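Local coordinates for phosphate-binding protein (Xanthomonas axonopodis pv. citri, PDB 5UB3), which probably acts as a periplasmic solute-binding receptor of the phosphonate-transporter type, paired with a diguanylate cyclase, and was crystallised with chloride bound, at residues Leu132-Arg136 with Asn137-Cys141; Gln266-Ser269 with Ala270-Arg274. All coordinates share one frame; numbering follows the deposited sequence.

Interaction 1: Leu132-Arg136 with Asn137-Cys141; sequences LELLR and NGIAC
Ile139 N bonds to Leu134 O at 3.0 Å, reaching back over the last turn of helix 124-136, and Gly138 N bonds to Leu135 O from above that carbonyl's plane. The chain thereby leaves the helix and runs on into strand 141-143.

Asn137, the first residue to depart from helical geometry, folds its side chain back alongside Glu133. Its CG lies beside its own backbone N, chi1 -72°, a placement that lets ND2 donate to Glu133 O at 2.9 Å along an almost straight N-H...O line (176°). Glu133 O lies in the amide plane of Asn137. The same oxygen accepts the backbone N of Asn137 from the opposite face of its carbonyl plane, so this last-turn carbonyl takes both the backbone and the side-chain N-H of one residue. A water links ND2 to Glu133 OE2, which also binds His204, while Glu133 OE1 makes a long, weak salt bridge of 3.5 Å to Arg136 NH1. Over the centre of the Arg136 guanidinium, on one face, sits Leu132 CD2.

The whole exemplifies helix termination by a Schellman motif, here with an asparagine side chain added to it: Ile139 N to Leu134 O is the 6→1 bond, Gly138 N to Leu135 O the 5→2 bond, and Gly138, at positive phi (68°), the C-prime residue.

On the buried side, Leu134 divides its two methyls between the departing residues. CD1 presses on Cys141 CB at 3.6 Å and also touches its sulfur, whereas CD2 meets Ile139 CG2 at 3.9 Å. Leu111 packs on Leu134 as well, and Cys141 rests against Ala156 and Tyr158 of strand 156-160.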
ATOM      1  N   LEU A 132      12.085  -5.452  -3.505  1.00 16.83           N
ATOM      2  CA  LEU A 132      12.317  -6.806  -3.027  1.00 18.98           C
ATOM      3  C   LEU A 132      12.660  -7.690  -4.205  1.00 19.87           C
ATOM      4  O   LEU A 132      13.575  -8.484  -4.111  1.00 20.10           O
ATOM      5  CB  LEU A 132      11.075  -7.367  -2.299  1.00 18.66           C
ATOM      6  CG  LEU A 132      11.204  -8.761  -1.787  1.00 18.95           C
ATOM      7  CD1 LEU A 132      12.404  -8.839  -0.852  1.00 18.42           C
ATOM      8  CD2 LEU A 132       9.901  -9.121  -1.089  1.00 19.94           C
ATOM      9  N   GLU A 133      11.899  -7.549  -5.285  1.00 20.34           N
ATOM     10  CA  GLU A 133      12.111  -8.367  -6.453  1.00 20.52           C
ATOM     11  C   GLU A 133      13.517  -8.204  -6.994  1.00 19.35           C
ATOM     12  O   GLU A 133      14.142  -9.172  -7.415  1.00 20.32           O
ATOM     13  CB  GLU A 133      11.081  -8.100  -7.523  1.00 20.84           C
ATOM     14  CG  GLU A 133      10.914  -9.264  -8.490  1.00 22.73           C
ATOM     15  CD  GLU A 133      10.065 -10.419  -7.944  1.00 22.03           C
ATOM     16  OE1 GLU A 133       9.789 -10.484  -6.712  1.00 19.32           O
ATOM     17  OE2 GLU A 133       9.697 -11.234  -8.802  1.00 20.22           O
ATOM     18  N   LEU A 134      14.014  -6.989  -6.982  1.00 17.67           N
ATOM     19  CA  LEU A 134      15.314  -6.741  -7.512  1.00 18.92           C
ATOM     20  C   LEU A 134      16.343  -7.373  -6.597  1.00 18.42           C
ATOM     21  O   LEU A 134      17.307  -7.973  -7.068  1.00 17.49           O
ATOM     22  CB  LEU A 134      15.555  -5.241  -7.710  1.00 19.64           C
ATOM     23  CG  LEU A 134      14.694  -4.567  -8.774  1.00 19.17           C
ATOM     24  CD1 LEU A 134      15.087  -3.098  -8.787  1.00 22.25           C
ATOM     25  CD2 LEU A 134      14.773  -5.174 -10.134  1.00 19.59           C
ATOM     26  N   LEU A 135      16.136  -7.266  -5.297  1.00 19.33           N
ATOM     27  CA  LEU A 135      17.049  -7.890  -4.378  1.00 20.54           C
ATOM     28  C   LEU A 135      17.174  -9.400  -4.598  1.00 19.19           C
ATOM     29  O   LEU A 135      18.293  -9.933  -4.668  1.00 17.73           O
ATOM     30  CB  LEU A 135      16.682  -7.595  -2.928  1.00 21.28           C
ATOM     31  CG  LEU A 135      17.002  -6.226  -2.392  1.00 23.82           C
ATOM     32  CD1 LEU A 135      16.306  -6.151  -1.064  1.00 24.24           C
ATOM     33  CD2 LEU A 135      18.480  -5.905  -2.174  1.00 26.00           C
ATOM     34  N   ARG A 136      16.041 -10.055  -4.741  1.00 19.14           N
ATOM     35  CA  ARG A 136      16.019 -11.510  -4.929  1.00 20.46           C
ATOM     36  C   ARG A 136      16.776 -11.925  -6.169  1.00 20.79           C
ATOM     37  O   ARG A 136      17.386 -12.974  -6.170  1.00 19.71           O
ATOM     38  CB  ARG A 136      14.575 -12.041  -5.038  1.00 22.23           C
ATOM     39  CG  ARG A 136      13.845 -12.036  -3.707  1.00 23.22           C
ATOM     40  CD  ARG A 136      12.359 -11.994  -3.958  1.00 24.49           C
ATOM     41  NE  ARG A 136      11.619 -12.317  -2.753  1.00 24.71           N
ATOM     42  CZ  ARG A 136      10.298 -12.492  -2.708  1.00 22.34           C
ATOM     43  NH1 ARG A 136       9.539 -12.328  -3.770  1.00 25.44           N
ATOM     44  NH2 ARG A 136       9.728 -12.840  -1.573  1.00 23.70           N
ATOM     45  N   ASN A 137      16.747 -11.079  -7.202  1.00 18.50           N
ATOM     46  CA  ASN A 137      17.423 -11.358  -8.456  1.00 17.28           C
ATOM     47  C   ASN A 137      18.825 -10.769  -8.573  1.00 18.03           C
ATOM     48  O   ASN A 137      19.431 -10.834  -9.640  1.00 19.98           O
ATOM     49  CB  ASN A 137      16.512 -10.908  -9.594  1.00 16.87           C
ATOM     50  CG  ASN A 137      15.319 -11.845  -9.754  1.00 18.61           C
ATOM     51  OD1 ASN A 137      15.390 -12.881 -10.441  1.00 20.54           O
ATOM     52  ND2 ASN A 137      14.238 -11.514  -9.069  1.00 17.49           N
ATOM     53  N   GLY A 138      19.341 -10.200  -7.491  1.00 19.41           N
ATOM     54  CA  GLY A 138      20.681  -9.688  -7.464  1.00 17.82           C
ATOM     55  C   GLY A 138      20.894  -8.490  -8.341  1.00 18.23           C
ATOM     56  O   GLY A 138      22.030  -8.216  -8.767  1.00 18.36           O
ATOM     57  N   ILE A 139      19.818  -7.757  -8.611  1.00 18.09           N
ATOM     58  CA  ILE A 139      19.855  -6.634  -9.528  1.00 18.91           C
ATOM     59  C   ILE A 139      20.057  -5.378  -8.662  1.00 21.23           C
ATOM     60  O   ILE A 139      19.125  -4.908  -7.949  1.00 21.31           O
ATOM     61  CB  ILE A 139      18.573  -6.519 -10.343  1.00 19.66           C
ATOM     62  CG1 ILE A 139      18.466  -7.704 -11.291  1.00 22.09           C
ATOM     63  CG2 ILE A 139      18.531  -5.204 -11.084  1.00 20.73           C
ATOM     64  CD1 ILE A 139      17.151  -7.792 -12.006  1.00 23.08           C
ATOM     65  N   ALA A 140      21.256  -4.819  -8.719  1.00 20.78           N
ATOM     66  CA  ALA A 140      21.540  -3.618  -7.965  1.00 22.16           C
ATOM     67  C   ALA A 140      20.690  -2.457  -8.499  1.00 22.83           C
ATOM     68  O   ALA A 140      20.435  -2.335  -9.706  1.00 22.20           O
ATOM     69  CB  ALA A 140      23.019  -3.295  -8.034  1.00 24.39           C
ATOM     70  N   CYS A 141      20.214  -1.642  -7.577  1.00 24.55           N
ATOM     71  CA  CYS A 141      19.357  -0.555  -7.959  1.00 25.18           C
ATOM     72  C   CYS A 141      19.599   0.618  -7.057  1.00 24.15           C
ATOM     73  O   CYS A 141      19.050   0.695  -5.976  1.00 26.25           O
ATOM     74  CB  CYS A 141      17.905  -1.018  -7.939  1.00 26.42           C
ATOM     75  SG  CYS A 141      16.834   0.158  -8.855  1.00 25.50           S
TER
HETATM   76  O   HOH W   1      11.741 -13.010  -9.269  1.00 24.36           O

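Interaction 2: Gln266-Ser269 with Ala270-Arg274; sequences QELS and AGVQR
Val272 N donates to Leu268 O at 2.8 Å, with an N-H...O angle of 169°. It belongs to an unbroken run of i to i+4 bonds within helix 259-277: Ala270 N reaches Gln266 O at 2.9 Å, Gly271 N reaches Glu267 O, and Gln273 N reaches Ser269 O at 2.8 Å.

The side chains of Leu268 and Val272, one turn apart, meet through single methyls, Leu268 CD1 and Val272 CG2, at 3.9 Å. Val272 CG2 lies beside its own backbone N, which also brings it to 3.4 Å from Leu268 O. Leu268 touches Leu129 of helix 124-136 and Thr67 of helix 67-75; Val272 touches Leu128 and Leu72 of the same two helices. Ser269 turns its hydroxyl anti to its backbone N, chi1 -175°, and OG is hydrogen-bonded to Gln75 NE2 of helix 67-75. The bent chain of Gln266 brings NE2 to 4.1 Å from Ala270 CB, a loose touch.

The backbone thus supplies the polar bonds along the axis, and the side chains are what differ by face: the Leu268 and Val272 methyls and the Ser269 hydroxyl turn to neighbouring helices, Gln266 and Ala270 to the exposed side.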
ATOM      1  N   GLN A 266       3.779 -12.556   7.395  1.00 24.42           N
ATOM      2  CA  GLN A 266       5.112 -12.787   7.935  1.00 27.52           C
ATOM      3  C   GLN A 266       6.181 -12.839   6.785  1.00 25.35           C
ATOM      4  O   GLN A 266       7.265 -12.232   6.902  1.00 24.96           O
ATOM      5  CB  GLN A 266       5.080 -14.039   8.819  1.00 33.26           C
ATOM      6  CG  GLN A 266       6.298 -14.243   9.679  1.00 40.03           C
ATOM      7  CD  GLN A 266       7.502 -14.594   8.832  1.00 41.93           C
ATOM      8  OE1 GLN A 266       7.455 -15.546   8.064  1.00 49.55           O
ATOM      9  NE2 GLN A 266       8.572 -13.803   8.927  1.00 42.19           N
ATOM     10  N   GLU A 267       5.866 -13.503   5.682  1.00 24.46           N
ATOM     11  CA  GLU A 267       6.829 -13.576   4.547  1.00 25.91           C
ATOM     12  C   GLU A 267       7.029 -12.193   3.930  1.00 24.42           C
ATOM     13  O   GLU A 267       8.145 -11.795   3.604  1.00 22.54           O
ATOM     14  CB  GLU A 267       6.348 -14.509   3.494  1.00 25.61           C
ATOM     15  CG  GLU A 267       6.474 -15.932   3.963  1.00 31.58           C
ATOM     16  CD  GLU A 267       5.766 -16.928   3.052  1.00 35.10           C
ATOM     17  OE1 GLU A 267       5.198 -16.518   2.017  1.00 33.28           O
ATOM     18  OE2 GLU A 267       5.785 -18.135   3.394  1.00 38.79           O
ATOM     19  N   LEU A 268       5.926 -11.469   3.794  1.00 22.89           N
ATOM     20  CA  LEU A 268       5.987 -10.121   3.269  1.00 23.71           C
ATOM     21  C   LEU A 268       6.763  -9.250   4.210  1.00 22.64           C
ATOM     22  O   LEU A 268       7.674  -8.519   3.785  1.00 24.91           O
ATOM     23  CB  LEU A 268       4.593  -9.572   3.026  1.00 24.46           C
ATOM     24  CG  LEU A 268       4.507  -8.079   2.704  1.00 23.69           C
ATOM     25  CD1 LEU A 268       5.315  -7.725   1.469  1.00 25.73           C
ATOM     26  CD2 LEU A 268       3.059  -7.729   2.494  1.00 24.27           C
ATOM     27  N   SER A 269       6.452  -9.315   5.496  1.00 21.69           N
ATOM     28  CA  SER A 269       7.229  -8.591   6.463  1.00 20.50           C
ATOM     29  C   SER A 269       8.750  -8.872   6.371  1.00 21.44           C
ATOM     30  O   SER A 269       9.564  -7.949   6.349  1.00 20.98           O
ATOM     31  CB  SER A 269       6.741  -8.854   7.849  1.00 20.54           C
ATOM     32  OG  SER A 269       7.494  -8.024   8.671  1.00 21.89           O
ATOM     33  N   ALA A 270       9.138 -10.127   6.255  1.00 22.38           N
ATOM     34  CA  ALA A 270      10.578 -10.461   6.081  1.00 20.87           C
ATOM     35  C   ALA A 270      11.125  -9.745   4.839  1.00 19.90           C
ATOM     36  O   ALA A 270      12.189  -9.170   4.866  1.00 21.24           O
ATOM     37  CB  ALA A 270      10.773 -11.943   5.948  1.00 22.64           C
ATOM     38  N   GLY A 271      10.357  -9.740   3.782  1.00 18.91           N
ATOM     39  CA  GLY A 271      10.786  -9.110   2.551  1.00 20.05           C
ATOM     40  C   GLY A 271      10.930  -7.620   2.657  1.00 18.24           C
ATOM     41  O   GLY A 271      11.871  -7.041   2.155  1.00 19.18           O
ATOM     42  N   VAL A 272       9.958  -6.989   3.308  1.00 19.29           N
ATOM     43  CA  VAL A 272      10.020  -5.564   3.614  1.00 18.76           C
ATOM     44  C   VAL A 272      11.217  -5.274   4.477  1.00 19.08           C
ATOM     45  O   VAL A 272      11.889  -4.287   4.234  1.00 16.64           O
ATOM     46  CB  VAL A 272       8.710  -5.085   4.314  1.00 18.31           C
ATOM     47  CG1 VAL A 272       8.862  -3.707   4.946  1.00 19.65           C
ATOM     48  CG2 VAL A 272       7.569  -5.120   3.297  1.00 18.16           C
ATOM     49  N   GLN A 273      11.471  -6.116   5.507  1.00 19.61           N
ATOM     50  CA  GLN A 273      12.600  -5.850   6.402  1.00 22.02           C
ATOM     51  C   GLN A 273      13.876  -5.906   5.593  1.00 20.24           C
ATOM     52  O   GLN A 273      14.778  -5.130   5.792  1.00 22.81           O
ATOM     53  CB  GLN A 273      12.693  -6.880   7.558  1.00 22.36           C
ATOM     54  CG  GLN A 273      13.795  -6.597   8.561  1.00 24.87           C
ATOM     55  CD  GLN A 273      13.568  -5.265   9.253  1.00 25.62           C
ATOM     56  OE1 GLN A 273      14.289  -4.264   9.028  1.00 27.73           O
ATOM     57  NE2 GLN A 273      12.517  -5.224  10.012  1.00 26.14           N
ATOM     58  N   ARG A 274      13.939  -6.847   4.688  1.00 21.34           N
ATOM     59  CA  ARG A 274      15.133  -6.987   3.849  1.00 21.07           C
ATOM     60  C   ARG A 274      15.340  -5.772   2.991  1.00 19.57           C
ATOM     61  O   ARG A 274      16.485  -5.293   2.825  1.00 19.45           O
ATOM     62  CB  ARG A 274      14.988  -8.211   2.990  1.00 22.87           C
ATOM     63  CG  ARG A 274      16.183  -8.496   2.124  1.00 25.12           C
ATOM     64  CD  ARG A 274      15.879  -9.679   1.224  1.00 27.73           C
ATOM     65  NE  ARG A 274      17.020 -10.026   0.408  1.00 27.08           N
ATOM     66  CZ  ARG A 274      17.061 -11.044  -0.450  1.00 27.10           C
ATOM     67  NH1 ARG A 274      16.022 -11.855  -0.663  1.00 30.16           N
ATOM     68  NH2 ARG A 274      18.168 -11.239  -1.102  1.00 28.36           N
TER

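In the fold
Interactions 1 and 2 are far apart in sequence, yet their centres lie 14 Å apart and they touch where helix 124-136 packs on helix 259-277. Leu132 CD1 approaches Gly271 O to 3.5 Å, at a glycine on the buried side of its helix. Arg274 stretches fully extended toward the end of helix 124-136, where its NH1 lies 3.7 Å from Arg136 CG, a packing contact alongside the aliphatic part of that arginine. Interaction 1 thus ends one helix of the interface and interaction 2 supplies the middle of the other. Helix 259-277 touches both helix 124-136 and helix 67-75, and both interactions are structural packing within a periplasmic-binding-protein fold.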